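Local coordinates for N-acylhomoserine lactone dependent regulatory protein (Burkholderia cenocepacia, PDB 5L10) that probably binds N-acylhomoserine lactone signals through the ligand-binding domain seen here and, as a LuxR-family transcription factor, probably regulates genes by binding DNA, at residues 24-29 / 162-167; 38-43 / 135-140; 61-66 / 112-117; 78-83 / 103-108. All blocks are in the same frame, centred on the assembly; numbering follows the deposited sequence.

Interaction 1. Residues 24-29 / 162-167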
loop_
_atom_site.group_PDB
_atom_site.type_symbol
_atom_site.label_atom_id
_atom_site.label_comp_id
_atom_site.label_asym_id
_atom_site.label_seq_id
_atom_site.Cartn_x
_atom_site.Cartn_y
_atom_site.Cartn_z
ATOM N N ALA A 24 19.368 2.492 2.638
ATOM C CA ALA A 24 19.377 1.037 2.649
ATOM C C ALA A 24 18.070 0.434 2.165
ATOM O O ALA A 24 18.050 -0.745 1.792
ATOM C CB ALA A 24 19.672 0.516 4.057
ATOM N N ALA A 25 16.986 1.207 2.164
ATOM C CA ALA A 25 15.681 0.692 1.772
ATOM C C ALA A 25 15.435 0.769 0.277
ATOM O O ALA A 25 14.618 -0.000 -0.243
ATOM C CB ALA A 25 14.565 1.449 2.494
ATOM N N PHE A 26 16.108 1.672 -0.434
ATOM C CA PHE A 26 15.819 1.791 -1.861
ATOM C C PHE A 26 16.399 0.647 -2.688
ATOM O O PHE A 26 15.662 0.089 -3.520
ATOM C CB PHE A 26 16.273 3.156 -2.377
ATOM C CG PHE A 26 16.087 3.317 -3.848
ATOM C CD1 PHE A 26 17.184 3.391 -4.686
ATOM C CD2 PHE A 26 14.814 3.341 -4.399
ATOM C CE1 PHE A 26 17.020 3.524 -6.044
ATOM C CE2 PHE A 26 14.642 3.470 -5.761
ATOM C CZ PHE A 26 15.749 3.559 -6.585
ATOM N N PRO A 27 17.663 0.239 -2.526
ATOM C CA PRO A 27 18.223 -0.828 -3.387
ATOM C C PRO A 27 17.384 -2.099 -3.406
ATOM O O PRO A 27 17.256 -2.718 -4.472
ATOM C CB PRO A 27 19.609 -1.078 -2.776
ATOM C CG PRO A 27 19.989 0.235 -2.230
ATOM C CD PRO A 27 18.718 0.832 -1.679
ATOM N N PRO A 28 16.812 -2.552 -2.276
ATOM C CA PRO A 28 15.921 -3.723 -2.377
ATOM C C PRO A 28 14.734 -3.498 -3.295
ATOM O O PRO A 28 14.393 -4.384 -4.089
ATOM C CB PRO A 28 15.475 -3.955 -0.927
ATOM C CG PRO A 28 16.560 -3.402 -0.115
ATOM C CD PRO A 28 17.037 -2.190 -0.862
ATOM N N ILE A 29 14.090 -2.332 -3.212
ATOM C CA ILE A 29 12.919 -2.075 -4.044
ATOM C C ILE A 29 13.323 -1.939 -5.507
ATOM O O ILE A 29 12.624 -2.422 -6.406
ATOM C CB ILE A 29 12.171 -0.827 -3.541
ATOM C CG1 ILE A 29 11.743 -1.013 -2.082
ATOM C CG2 ILE A 29 10.964 -0.542 -4.414
ATOM C CD1 ILE A 29 11.132 0.224 -1.462
ATOM N N ALA A 162 5.673 1.998 2.906
ATOM C CA ALA A 162 5.827 1.599 4.299
ATOM C C ALA A 162 7.273 1.629 4.773
ATOM O O ALA A 162 7.519 1.870 5.961
ATOM C CB ALA A 162 5.252 0.197 4.516
ATOM N N TYR A 163 8.236 1.397 3.880
ATOM C CA TYR A 163 9.630 1.283 4.281
ATOM C C TYR A 163 10.528 2.391 3.751
ATOM O O TYR A 163 11.572 2.650 4.358
ATOM C CB TYR A 163 10.205 -0.069 3.833
ATOM C CG TYR A 163 9.549 -1.259 4.493
ATOM C CD1 TYR A 163 10.042 -1.773 5.685
ATOM C CD2 TYR A 163 8.440 -1.868 3.924
ATOM C CE1 TYR A 163 9.448 -2.865 6.292
ATOM C CE2 TYR A 163 7.838 -2.959 4.524
ATOM C CZ TYR A 163 8.346 -3.453 5.706
ATOM O OH TYR A 163 7.750 -4.537 6.307
ATOM N N LEU A 164 10.166 3.044 2.648
ATOM C CA LEU A 164 10.996 4.094 2.068
ATOM C C LEU A 164 10.479 5.492 2.388
ATOM O O LEU A 164 11.230 6.326 2.902
ATOM C CB LEU A 164 11.097 3.908 0.548
ATOM C CG LEU A 164 12.010 4.899 -0.169
ATOM C CD1 LEU A 164 13.406 4.808 0.402
ATOM C CD2 LEU A 164 12.028 4.627 -1.657
HETATM N N MSE A 165 9.213 5.767 2.094
HETATM C CA MSE A 165 8.631 7.081 2.349
HETATM C C MSE A 165 8.830 7.600 3.790
HETATM O O MSE A 165 9.292 8.730 3.967
HETATM C CB MSE A 165 7.137 7.070 1.995
HETATM C CG MSE A 165 6.350 8.191 2.647
HETATM SE SE MSE A 165 4.620 8.567 1.826
HETATM C CE MSE A 165 3.803 6.812 1.950
ATOM N N PRO A 166 8.505 6.800 4.817
ATOM C CA PRO A 166 8.677 7.294 6.193
ATOM C C PRO A 166 10.118 7.585 6.558
ATOM O O PRO A 166 10.358 8.403 7.455
ATOM C CB PRO A 166 8.110 6.157 7.051
ATOM C CG PRO A 166 8.290 4.955 6.218
ATOM C CD PRO A 166 8.014 5.409 4.821
ATOM N N ARG A 167 11.081 6.936 5.908
ATOM C CA ARG A 167 12.490 7.181 6.174
ATOM C C ARG A 167 13.071 8.267 5.280
ATOM O O ARG A 167 14.218 8.677 5.490
ATOM C CB ARG A 167 13.277 5.877 6.026
ATOM C CG ARG A 167 12.612 4.731 6.769
ATOM C CD ARG A 167 13.605 3.732 7.313
ATOM N NE ARG A 167 12.939 2.716 8.125
ATOM C CZ ARG A 167 12.386 1.612 7.632
ATOM N NH1 ARG A 167 11.803 0.742 8.443
ATOM N NH2 ARG A 167 12.417 1.379 6.327
#
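A25, F26 and I29 of helix 22-35 all pack on L164 of helix 143-169, which makes L164 the hub of an apolar contact. The local helix axes approach to 9.1 Å and run roughly antiparallel, at 147° to each other. In L164, chi1 (-177°) places CG anti to the backbone N, beside the carbonyl carbon; from there the two methyls part, one to each neighbour. The branch CD1 lies 4.1 Å from A25 CB, and the other branch, CD2, sits 4.1 Å from F26 CD2. F26 and L164 run side by side, pointing the same way. I29 comes in across the base of the leucine, its CD1 4.2 Å from L164 CB; an extended chi2 of 174° carries CD1 that far.

The backbone takes part as well. A25 suits the point where the two segments come nearest, CA to CA 5.8 Å from L164, because its lone methyl can also rest 3.7 Å from Y163 O.

Polar ends are handled at the margins. The CB of Y163 faces helix 22-35, while its OH is hydrogen-bonded to Q17, and R90 of the second subunit packs on the tyrosine. The touching side chains of the central patch are thus hydrocarbon, so cohesion between these two helices probably rests on shape and exclusion of water rather than on directional bonds.

Interaction 2. Residues 38-43 / 135-140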
loop_
_atom_site.group_PDB
_atom_site.type_symbol
_atom_site.label_atom_id
_atom_site.label_comp_id
_atom_site.label_asym_id
_atom_site.label_seq_id
_atom_site.Cartn_x
_atom_site.Cartn_y
_atom_site.Cartn_z
ATOM N N PHE A 38 11.434 -3.810 -14.931
ATOM C CA PHE A 38 11.455 -2.349 -14.943
ATOM C C PHE A 38 12.894 -1.878 -14.783
ATOM O O PHE A 38 13.490 -2.035 -13.712
ATOM C CB PHE A 38 10.574 -1.782 -13.832
ATOM C CG PHE A 38 9.133 -2.166 -13.948
ATOM C CD1 PHE A 38 8.300 -1.516 -14.842
ATOM C CD2 PHE A 38 8.607 -3.177 -13.159
ATOM C CE1 PHE A 38 6.970 -1.867 -14.951
ATOM C CE2 PHE A 38 7.278 -3.534 -13.263
ATOM C CZ PHE A 38 6.458 -2.879 -14.160
ATOM N N ARG A 39 13.448 -1.290 -15.844
ATOM C CA ARG A 39 14.828 -0.820 -15.787
ATOM C C ARG A 39 14.992 0.303 -14.773
ATOM O O ARG A 39 16.023 0.396 -14.097
ATOM C CB ARG A 39 15.283 -0.353 -17.168
ATOM C CG ARG A 39 16.510 0.527 -17.120
ATOM C CD ARG A 39 17.248 0.536 -18.423
ATOM N NE ARG A 39 18.419 1.398 -18.348
ATOM C CZ ARG A 39 19.435 1.342 -19.200
ATOM N NH1 ARG A 39 19.422 0.456 -20.184
ATOM N NH2 ARG A 39 20.465 2.166 -19.062
ATOM N N TYR A 40 13.982 1.157 -14.642
ATOM C CA TYR A 40 14.070 2.353 -13.818
ATOM C C TYR A 40 13.053 2.312 -12.686
ATOM O O TYR A 40 11.898 1.917 -12.881
ATOM C CB TYR A 40 13.853 3.594 -14.660
ATOM C CG TYR A 40 14.913 3.815 -15.712
ATOM C CD1 TYR A 40 16.196 4.203 -15.357
ATOM C CD2 TYR A 40 14.623 3.664 -17.065
ATOM C CE1 TYR A 40 17.168 4.424 -16.316
ATOM C CE2 TYR A 40 15.584 3.891 -18.031
ATOM C CZ TYR A 40 16.855 4.267 -17.649
ATOM O OH TYR A 40 17.819 4.486 -18.603
ATOM N N CYS A 41 13.492 2.740 -11.506
ATOM C CA CYS A 41 12.665 2.758 -10.307
ATOM C C CYS A 41 12.884 4.086 -9.600
ATOM O O CYS A 41 13.998 4.376 -9.156
ATOM C CB CYS A 41 13.013 1.587 -9.385
ATOM S SG CYS A 41 12.237 1.676 -7.769
ATOM N N VAL A 42 11.831 4.890 -9.501
ATOM C CA VAL A 42 11.918 6.247 -8.980
ATOM C C VAL A 42 10.879 6.416 -7.883
ATOM O O VAL A 42 9.747 5.936 -8.013
ATOM C CB VAL A 42 11.695 7.294 -10.092
ATOM C CG1 VAL A 42 11.969 8.698 -9.577
ATOM C CG2 VAL A 42 12.553 6.983 -11.304
ATOM N N TYR A 43 11.258 7.104 -6.805
ATOM C CA TYR A 43 10.322 7.433 -5.738
ATOM C C TYR A 43 10.357 8.929 -5.474
ATOM O O TYR A 43 11.436 9.518 -5.360
ATOM C CB TYR A 43 10.627 6.673 -4.445
ATOM C CG TYR A 43 9.439 6.660 -3.513
ATOM C CD1 TYR A 43 8.392 5.771 -3.712
ATOM C CD2 TYR A 43 9.346 7.557 -2.454
ATOM C CE1 TYR A 43 7.293 5.761 -2.876
ATOM C CE2 TYR A 43 8.248 7.554 -1.610
ATOM C CZ TYR A 43 7.226 6.651 -1.827
ATOM O OH TYR A 43 6.128 6.635 -0.999
ATOM N N VAL A 135 9.448 2.185 -14.397
ATOM C CA VAL A 135 9.506 2.505 -15.818
ATOM C C VAL A 135 10.404 1.508 -16.535
ATOM O O VAL A 135 11.481 1.157 -16.040
ATOM C CB VAL A 135 10.008 3.943 -16.060
ATOM C CG1 VAL A 135 9.769 4.339 -17.503
ATOM C CG2 VAL A 135 9.322 4.913 -15.120
ATOM N N ARG A 136 9.954 1.055 -17.700
ATOM C CA ARG A 136 10.779 0.310 -18.638
ATOM C C ARG A 136 10.958 1.131 -19.909
ATOM O O ARG A 136 10.092 1.931 -20.277
ATOM C CB ARG A 136 10.164 -1.057 -18.965
ATOM C CG ARG A 136 8.659 -1.122 -18.787
ATOM C CD ARG A 136 8.186 -2.561 -18.792
ATOM N NE ARG A 136 8.324 -3.168 -20.110
ATOM C CZ ARG A 136 8.264 -4.475 -20.339
ATOM N NH1 ARG A 136 8.082 -5.316 -19.331
ATOM N NH2 ARG A 136 8.397 -4.942 -21.573
ATOM N N ASP A 137 12.095 0.932 -20.575
ATOM C CA ASP A 137 12.458 1.717 -21.748
ATOM C C ASP A 137 12.302 0.959 -23.056
ATOM O O ASP A 137 12.562 1.531 -24.120
ATOM C CB ASP A 137 13.905 2.209 -21.619
ATOM C CG ASP A 137 14.903 1.066 -21.512
ATOM O OD1 ASP A 137 14.469 -0.085 -21.295
ATOM O OD2 ASP A 137 16.121 1.319 -21.637
ATOM N N THR A 138 11.883 -0.303 -23.017
ATOM C CA THR A 138 11.921 -1.167 -24.192
ATOM C C THR A 138 10.550 -1.346 -24.837
ATOM O O THR A 138 10.360 -1.004 -26.007
ATOM C CB THR A 138 12.499 -2.534 -23.807
ATOM O OG1 THR A 138 11.905 -2.968 -22.574
ATOM C CG2 THR A 138 14.018 -2.447 -23.654
ATOM N N THR A 139 9.591 -1.887 -24.085
ATOM C CA THR A 139 8.286 -2.264 -24.594
ATOM C C THR A 139 7.210 -1.909 -23.578
ATOM O O THR A 139 7.394 -2.138 -22.373
ATOM C CB THR A 139 8.225 -3.768 -24.895
ATOM O OG1 THR A 139 9.305 -4.124 -25.764
ATOM C CG2 THR A 139 6.914 -4.134 -25.566
ATOM N N PRO A 140 6.095 -1.340 -24.024
ATOM C CA PRO A 140 4.939 -1.195 -23.133
ATOM C C PRO A 140 4.333 -2.553 -22.816
ATOM O O PRO A 140 4.352 -3.474 -23.636
ATOM C CB PRO A 140 3.970 -0.329 -23.946
ATOM C CG PRO A 140 4.384 -0.538 -25.377
ATOM C CD PRO A 140 5.865 -0.731 -25.345
#
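Y40 and V135 form an antiparallel hydrogen-bonded pair where two neighbouring strands meet at their ends. Y40 N donates to V135 O at 2.9 Å, and V135 N returns a nearly straight bond to Y40 O, its N-H...O angle 179°. R39 N is also near V135 O, but its angle is too poor for a bond. Two residues, R39 and Y40, stand opposite the single V135, a classic beta bulge at the entry to strand 40-46. That strand lies beside 129-136 in the five-stranded antiparallel sheet of this autoinducer-binding domain, and beyond the bulge the C41 side chain touches helix 22-35.

Apolar contacts flank the bonds. The CB atoms of Y40 and V135 are 4.1 Å apart on one face of the sheet, where a beta-branched valine fits an extended strand. F38 CD1 touches R136 CG at 4.0 Å, the arginine lending its aliphatic stem to the ring.

R39 and D137 meet on the Y40 side. R39 lays its CG over the centre of the Y40 ring, and its NH1 forms a long salt bridge of 3.7 Å with D137 OD2, which lies well out of the guanidinium plane. Separately, R136 NE donates to T139 O at 2.7 Å, the oxygen tilted from its guanidinium plane.

Interaction 3. Residues 61-66 / 112-117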
loop_
_atom_site.group_PDB
_atom_site.type_symbol
_atom_site.label_atom_id
_atom_site.label_comp_id
_atom_site.label_asym_id
_atom_site.label_seq_id
_atom_site.Cartn_x
_atom_site.Cartn_y
_atom_site.Cartn_z
ATOM N N ASN A 61 17.000 5.356 -9.633
ATOM C CA ASN A 61 18.056 5.036 -10.584
ATOM C C ASN A 61 17.743 5.547 -11.986
ATOM O O ASN A 61 18.268 5.013 -12.968
ATOM C CB ASN A 61 18.317 3.526 -10.611
ATOM C CG ASN A 61 17.064 2.711 -10.864
ATOM O OD1 ASN A 61 16.069 3.215 -11.383
ATOM N ND2 ASN A 61 17.109 1.435 -10.497
ATOM N N HIS A 62 16.891 6.564 -12.091
ATOM C CA HIS A 62 16.560 7.202 -13.355
ATOM C C HIS A 62 17.786 7.909 -13.932
ATOM O O HIS A 62 18.775 8.130 -13.229
ATOM C CB HIS A 62 15.427 8.201 -13.139
ATOM C CG HIS A 62 15.713 9.196 -12.059
ATOM N ND1 HIS A 62 15.570 8.900 -10.721
ATOM C CD2 HIS A 62 16.158 10.474 -12.116
ATOM C CE1 HIS A 62 15.904 9.955 -10.000
ATOM N NE2 HIS A 62 16.265 10.924 -10.823
ATOM N N PRO A 63 17.749 8.276 -15.216
ATOM C CA PRO A 63 18.841 9.078 -15.779
ATOM C C PRO A 63 18.956 10.417 -15.072
ATOM O O PRO A 63 17.959 11.100 -14.825
ATOM C CB PRO A 63 18.433 9.255 -17.245
ATOM C CG PRO A 63 17.529 8.121 -17.521
ATOM C CD PRO A 63 16.776 7.896 -16.253
ATOM N N ARG A 64 20.195 10.791 -14.754
ATOM C CA ARG A 64 20.426 12.052 -14.059
ATOM C C ARG A 64 19.976 13.237 -14.904
ATOM O O ARG A 64 19.424 14.210 -14.377
ATOM C CB ARG A 64 21.903 12.177 -13.692
ATOM C CG ARG A 64 22.169 13.076 -12.502
ATOM C CD ARG A 64 23.557 12.827 -11.934
ATOM N NE ARG A 64 23.923 11.412 -11.988
ATOM C CZ ARG A 64 23.569 10.506 -11.081
ATOM N NH1 ARG A 64 22.829 10.859 -10.038
ATOM N NH2 ARG A 64 23.951 9.243 -11.219
ATOM N N GLU A 65 20.191 13.171 -16.220
ATOM C CA GLU A 65 19.813 14.288 -17.077
ATOM C C GLU A 65 18.299 14.468 -17.133
ATOM O O GLU A 65 17.817 15.591 -17.324
ATOM C CB GLU A 65 20.398 14.097 -18.479
ATOM C CG GLU A 65 20.028 15.185 -19.487
ATOM C CD GLU A 65 20.686 16.531 -19.215
ATOM O OE1 GLU A 65 21.579 16.610 -18.345
ATOM O OE2 GLU A 65 20.305 17.515 -19.887
ATOM N N TRP A 66 17.531 13.391 -16.947
ATOM C CA TRP A 66 16.079 13.538 -16.896
ATOM C C TRP A 66 15.651 14.332 -15.671
ATOM O O TRP A 66 14.821 15.243 -15.769
ATOM C CB TRP A 66 15.395 12.175 -16.901
ATOM C CG TRP A 66 13.905 12.287 -16.738
ATOM C CD1 TRP A 66 13.000 12.661 -17.693
ATOM C CD2 TRP A 66 13.148 12.029 -15.549
ATOM N NE1 TRP A 66 11.729 12.648 -17.172
ATOM C CE2 TRP A 66 11.792 12.263 -15.859
ATOM C CE3 TRP A 66 13.484 11.623 -14.255
ATOM C CZ2 TRP A 66 10.773 12.103 -14.920
ATOM C CZ3 TRP A 66 12.470 11.464 -13.325
ATOM C CH2 TRP A 66 11.133 11.703 -13.662
ATOM N N PHE A 112 14.599 10.158 -22.707
ATOM C CA PHE A 112 15.559 9.624 -21.747
ATOM C C PHE A 112 15.117 8.282 -21.181
ATOM O O PHE A 112 15.538 7.896 -20.089
ATOM C CB PHE A 112 15.813 10.629 -20.624
ATOM C CG PHE A 112 16.506 11.873 -21.084
ATOM C CD1 PHE A 112 17.881 11.902 -21.220
ATOM C CD2 PHE A 112 15.782 13.008 -21.403
ATOM C CE1 PHE A 112 18.523 13.041 -21.658
ATOM C CE2 PHE A 112 16.416 14.154 -21.838
ATOM C CZ PHE A 112 17.790 14.172 -21.966
ATOM N N GLY A 113 14.281 7.552 -21.916
ATOM C CA GLY A 113 13.886 6.220 -21.520
ATOM C C GLY A 113 12.709 6.141 -20.573
ATOM O O GLY A 113 12.208 5.037 -20.328
HETATM N N MSE A 114 12.256 7.264 -20.026
HETATM C CA MSE A 114 11.059 7.276 -19.192
HETATM C C MSE A 114 9.818 7.102 -20.061
HETATM O O MSE A 114 9.037 8.038 -20.220
HETATM C CB MSE A 114 10.959 8.582 -18.401
HETATM C CG MSE A 114 12.125 8.873 -17.466
HETATM SE SE MSE A 114 12.156 7.761 -15.857
HETATM C CE MSE A 114 13.609 6.663 -16.389
ATOM N N ARG A 115 9.626 5.907 -20.616
ATOM C CA ARG A 115 8.656 5.709 -21.688
ATOM C C ARG A 115 7.403 4.955 -21.265
ATOM O O ARG A 115 6.291 5.417 -21.535
ATOM C CB ARG A 115 9.333 4.990 -22.865
ATOM C CG ARG A 115 10.445 5.817 -23.487
ATOM C CD ARG A 115 11.136 5.117 -24.642
ATOM N NE ARG A 115 12.106 6.011 -25.268
ATOM C CZ ARG A 115 12.798 5.730 -26.366
ATOM N NH1 ARG A 115 12.641 4.566 -26.981
ATOM N NH2 ARG A 115 13.651 6.622 -26.850
ATOM N N TYR A 116 7.539 3.797 -20.622
ATOM C CA TYR A 116 6.396 2.953 -20.287
ATOM C C TYR A 116 6.409 2.705 -18.786
ATOM O O TYR A 116 7.226 1.925 -18.285
ATOM C CB TYR A 116 6.436 1.649 -21.077
ATOM C CG TYR A 116 6.891 1.859 -22.497
ATOM C CD1 TYR A 116 6.088 2.530 -23.411
ATOM C CD2 TYR A 116 8.131 1.403 -22.921
ATOM C CE1 TYR A 116 6.508 2.734 -24.714
ATOM C CE2 TYR A 116 8.557 1.599 -24.221
ATOM C CZ TYR A 116 7.743 2.264 -25.112
ATOM O OH TYR A 116 8.167 2.460 -26.404
ATOM N N GLY A 117 5.500 3.363 -18.074
ATOM C CA GLY A 117 5.597 3.488 -16.637
ATOM C C GLY A 117 4.399 2.934 -15.894
ATOM O O GLY A 117 3.290 2.861 -16.427
#
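A Met-aromatic contact, M114 on W66, joins the start of helix 64-72 to the loop before strand 116-123; a glycerol lies near W66, consistent with a neighbouring ligand pocket. M114 is deposited as selenomethionine. Its chain crosses the indole at about a right angle: CG stands 3.7 Å from the centroid of the W66 five-membered ring in a CH-pi contact, and SE lies 4.3 Å from that of the six-membered ring, 6° off the normal. The bend at chi2 sets SE there, and chi3 then carries CE to P63, which it meets tip to tip, with H62 CB close by.

P63, the N-cap residue, needs no N-H and also sets its CG against F112 O. F112 packs its CB on W66 CB at 4.1 Å, while its CE1 lies 3.4 Å from the aliphatic CG of E65. Polarisable selenium and C-H groups against an electron-rich indole probably attract mainly by dispersion; in the natural protein sulphur takes the place of selenium.

Interaction 4. Residues 78-83 / 103-108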
loop_
_atom_site.group_PDB
_atom_site.type_symbol
_atom_site.label_atom_id
_atom_site.label_comp_id
_atom_site.label_asym_id
_atom_site.label_seq_id
_atom_site.Cartn_x
_atom_site.Cartn_y
_atom_site.Cartn_z
ATOM N N ILE A 78 3.519 20.829 -12.959
ATOM C CA ILE A 78 2.545 20.370 -13.943
ATOM C C ILE A 78 2.696 18.881 -14.228
ATOM O O ILE A 78 2.247 18.398 -15.273
ATOM C CB ILE A 78 2.677 21.190 -15.242
ATOM C CG1 ILE A 78 4.143 21.279 -15.687
ATOM C CG2 ILE A 78 2.110 22.585 -15.048
ATOM C CD1 ILE A 78 4.626 20.115 -16.538
ATOM N N ASP A 79 3.326 18.143 -13.313
ATOM C CA ASP A 79 3.586 16.721 -13.526
ATOM C C ASP A 79 2.280 15.964 -13.751
ATOM O O ASP A 79 1.476 15.816 -12.823
ATOM C CB ASP A 79 4.348 16.129 -12.338
ATOM C CG ASP A 79 4.934 14.752 -12.634
ATOM O OD1 ASP A 79 4.275 13.932 -13.309
ATOM O OD2 ASP A 79 6.065 14.486 -12.177
ATOM N N PRO A 80 2.050 15.454 -14.964
ATOM C CA PRO A 80 0.775 14.776 -15.249
ATOM C C PRO A 80 0.595 13.493 -14.467
ATOM O O PRO A 80 -0.539 13.151 -14.105
ATOM C CB PRO A 80 0.848 14.500 -16.759
ATOM C CG PRO A 80 2.049 15.264 -17.258
ATOM C CD PRO A 80 2.973 15.404 -16.104
ATOM N N ILE A 81 1.679 12.764 -14.205
ATOM C CA ILE A 81 1.579 11.539 -13.420
ATOM C C ILE A 81 1.144 11.857 -11.995
ATOM O O ILE A 81 0.280 11.179 -11.428
ATOM C CB ILE A 81 2.913 10.777 -13.444
ATOM C CG1 ILE A 81 3.314 10.449 -14.880
ATOM C CG2 ILE A 81 2.809 9.509 -12.621
ATOM C CD1 ILE A 81 4.756 10.011 -15.014
ATOM N N ILE A 82 1.736 12.893 -11.396
ATOM C CA ILE A 82 1.387 13.254 -10.025
ATOM C C ILE A 82 -0.085 13.631 -9.937
ATOM O O ILE A 82 -0.801 13.201 -9.025
ATOM C CB ILE A 82 2.289 14.394 -9.516
ATOM C CG1 ILE A 82 3.762 13.982 -9.555
ATOM C CG2 ILE A 82 1.889 14.791 -8.107
ATOM C CD1 ILE A 82 4.101 12.822 -8.661
ATOM N N LYS A 83 -0.563 14.431 -10.896
ATOM C CA LYS A 83 -1.963 14.844 -10.889
ATOM C C LYS A 83 -2.900 13.647 -10.990
ATOM O O LYS A 83 -4.012 13.683 -10.452
ATOM C CB LYS A 83 -2.237 15.820 -12.036
ATOM C CG LYS A 83 -1.290 17.018 -12.101
ATOM C CD LYS A 83 -1.323 17.853 -10.827
ATOM C CE LYS A 83 -0.418 19.077 -10.937
ATOM N NZ LYS A 83 -0.795 19.961 -12.078
ATOM N N THR A 103 2.842 18.339 -23.577
ATOM C CA THR A 103 3.729 17.902 -24.649
ATOM C C THR A 103 5.193 18.001 -24.240
ATOM O O THR A 103 5.983 17.090 -24.517
ATOM C CB THR A 103 3.460 18.724 -25.907
ATOM O OG1 THR A 103 2.056 18.704 -26.192
ATOM C CG2 THR A 103 4.217 18.149 -27.093
ATOM N N ALA A 104 5.572 19.089 -23.563
ATOM C CA ALA A 104 6.966 19.259 -23.163
ATOM C C ALA A 104 7.390 18.202 -22.151
ATOM O O ALA A 104 8.524 17.714 -22.194
ATOM C CB ALA A 104 7.182 20.659 -22.592
ATOM N N PHE A 105 6.493 17.834 -21.235
ATOM C CA PHE A 105 6.837 16.860 -20.205
ATOM C C PHE A 105 7.147 15.500 -20.821
ATOM O O PHE A 105 8.229 14.938 -20.616
ATOM C CB PHE A 105 5.696 16.754 -19.193
ATOM C CG PHE A 105 5.931 15.743 -18.107
ATOM C CD1 PHE A 105 6.578 16.102 -16.937
ATOM C CD2 PHE A 105 5.489 14.437 -18.248
ATOM C CE1 PHE A 105 6.786 15.178 -15.930
ATOM C CE2 PHE A 105 5.696 13.507 -17.244
ATOM C CZ PHE A 105 6.344 13.879 -16.084
ATOM N N TRP A 106 6.201 14.958 -21.590
ATOM C CA TRP A 106 6.388 13.638 -22.178
ATOM C C TRP A 106 7.509 13.624 -23.213
ATOM O O TRP A 106 8.145 12.584 -23.416
ATOM C CB TRP A 106 5.076 13.158 -22.796
ATOM C CG TRP A 106 3.985 12.947 -21.785
ATOM C CD1 TRP A 106 2.798 13.619 -21.702
ATOM C CD2 TRP A 106 3.984 11.999 -20.709
ATOM N NE1 TRP A 106 2.059 13.145 -20.643
ATOM C CE2 TRP A 106 2.764 12.150 -20.019
ATOM C CE3 TRP A 106 4.897 11.038 -20.262
ATOM C CZ2 TRP A 106 2.436 11.376 -18.905
ATOM C CZ3 TRP A 106 4.569 10.272 -19.158
ATOM C CH2 TRP A 106 3.348 10.444 -18.493
ATOM N N HIS A 107 7.762 14.760 -23.873
ATOM C CA HIS A 107 8.869 14.848 -24.824
ATOM C C HIS A 107 10.196 14.518 -24.151
ATOM O O HIS A 107 10.960 13.676 -24.633
ATOM C CB HIS A 107 8.904 16.247 -25.444
ATOM C CG HIS A 107 10.166 16.558 -26.189
ATOM N ND1 HIS A 107 10.368 16.184 -27.501
ATOM C CD2 HIS A 107 11.285 17.222 -25.811
ATOM C CE1 HIS A 107 11.559 16.599 -27.896
ATOM N NE2 HIS A 107 12.136 17.230 -26.889
ATOM N N ASP A 108 10.474 15.166 -23.019
ATOM C CA ASP A 108 11.717 14.913 -22.300
ATOM C C ASP A 108 11.744 13.507 -21.708
ATOM O O ASP A 108 12.792 12.853 -21.697
ATOM C CB ASP A 108 11.904 15.967 -21.209
ATOM C CG ASP A 108 12.249 17.330 -21.773
ATOM O OD1 ASP A 108 13.093 17.394 -22.693
ATOM O OD2 ASP A 108 11.679 18.337 -21.303
#
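P80 and F105 meet tip to tip at the N-terminus of helix 80-87, where D79 is the N-cap. P80 CD stands 3.4 Å from the centroid of the F105 ring, 9° off its normal, a CH-pi contact over the face. Proline suits a first helical turn, where no N-H is required, and its CD next to nitrogen offers rather polarised hydrogens.

W106 follows F105 on helix 103-111. It slides past P80 in the opposite direction, its NE1 side against P80 CG, and its CH2 lies 3.6 Å from I81 CG1. F105 turns its edge to the indole, CD2 above the middle of the W106 ring.

D79 has its CG anti to the backbone N (chi1 -166°) and crosses F105 obliquely, carboxylate and ring planes 52° apart. OD2 is hydrogen-bonded to Y70 and weakly to a bound glycerol, consistent with the edge of a ligand pocket. OD1 accepts weak capping bonds from I81 N at 3.0 Å and I82 N at 3.3 Å, while lying 3.5 Å from F105 CZ.

Overall arrangement
The four contacts are nested along the chain: interaction 4 lies within the loop closed by 3, that within 2, and all within 1. Interactions 2 and 3 are neighbours, centres 8 Å apart, and meet through the sheet, where strands 129-136 and 116-123 are adjacent; C41 N and N61 OD1 probably hydrogen-bond between them. Interaction 1 packs two helices on strand 40-46, L164 touching Y43 and F26 touching C41. Interactions 1 and 4 lie on opposite sides of the chain's centre, their centres about 25 Å apart. Interaction 4 reaches interaction 3 through W66 against D108. Bound glycerol near W66 and D79 is consistent with interactions 3 and 4 lining the probable signal pocket, whereas interaction 1 borders the second subunit.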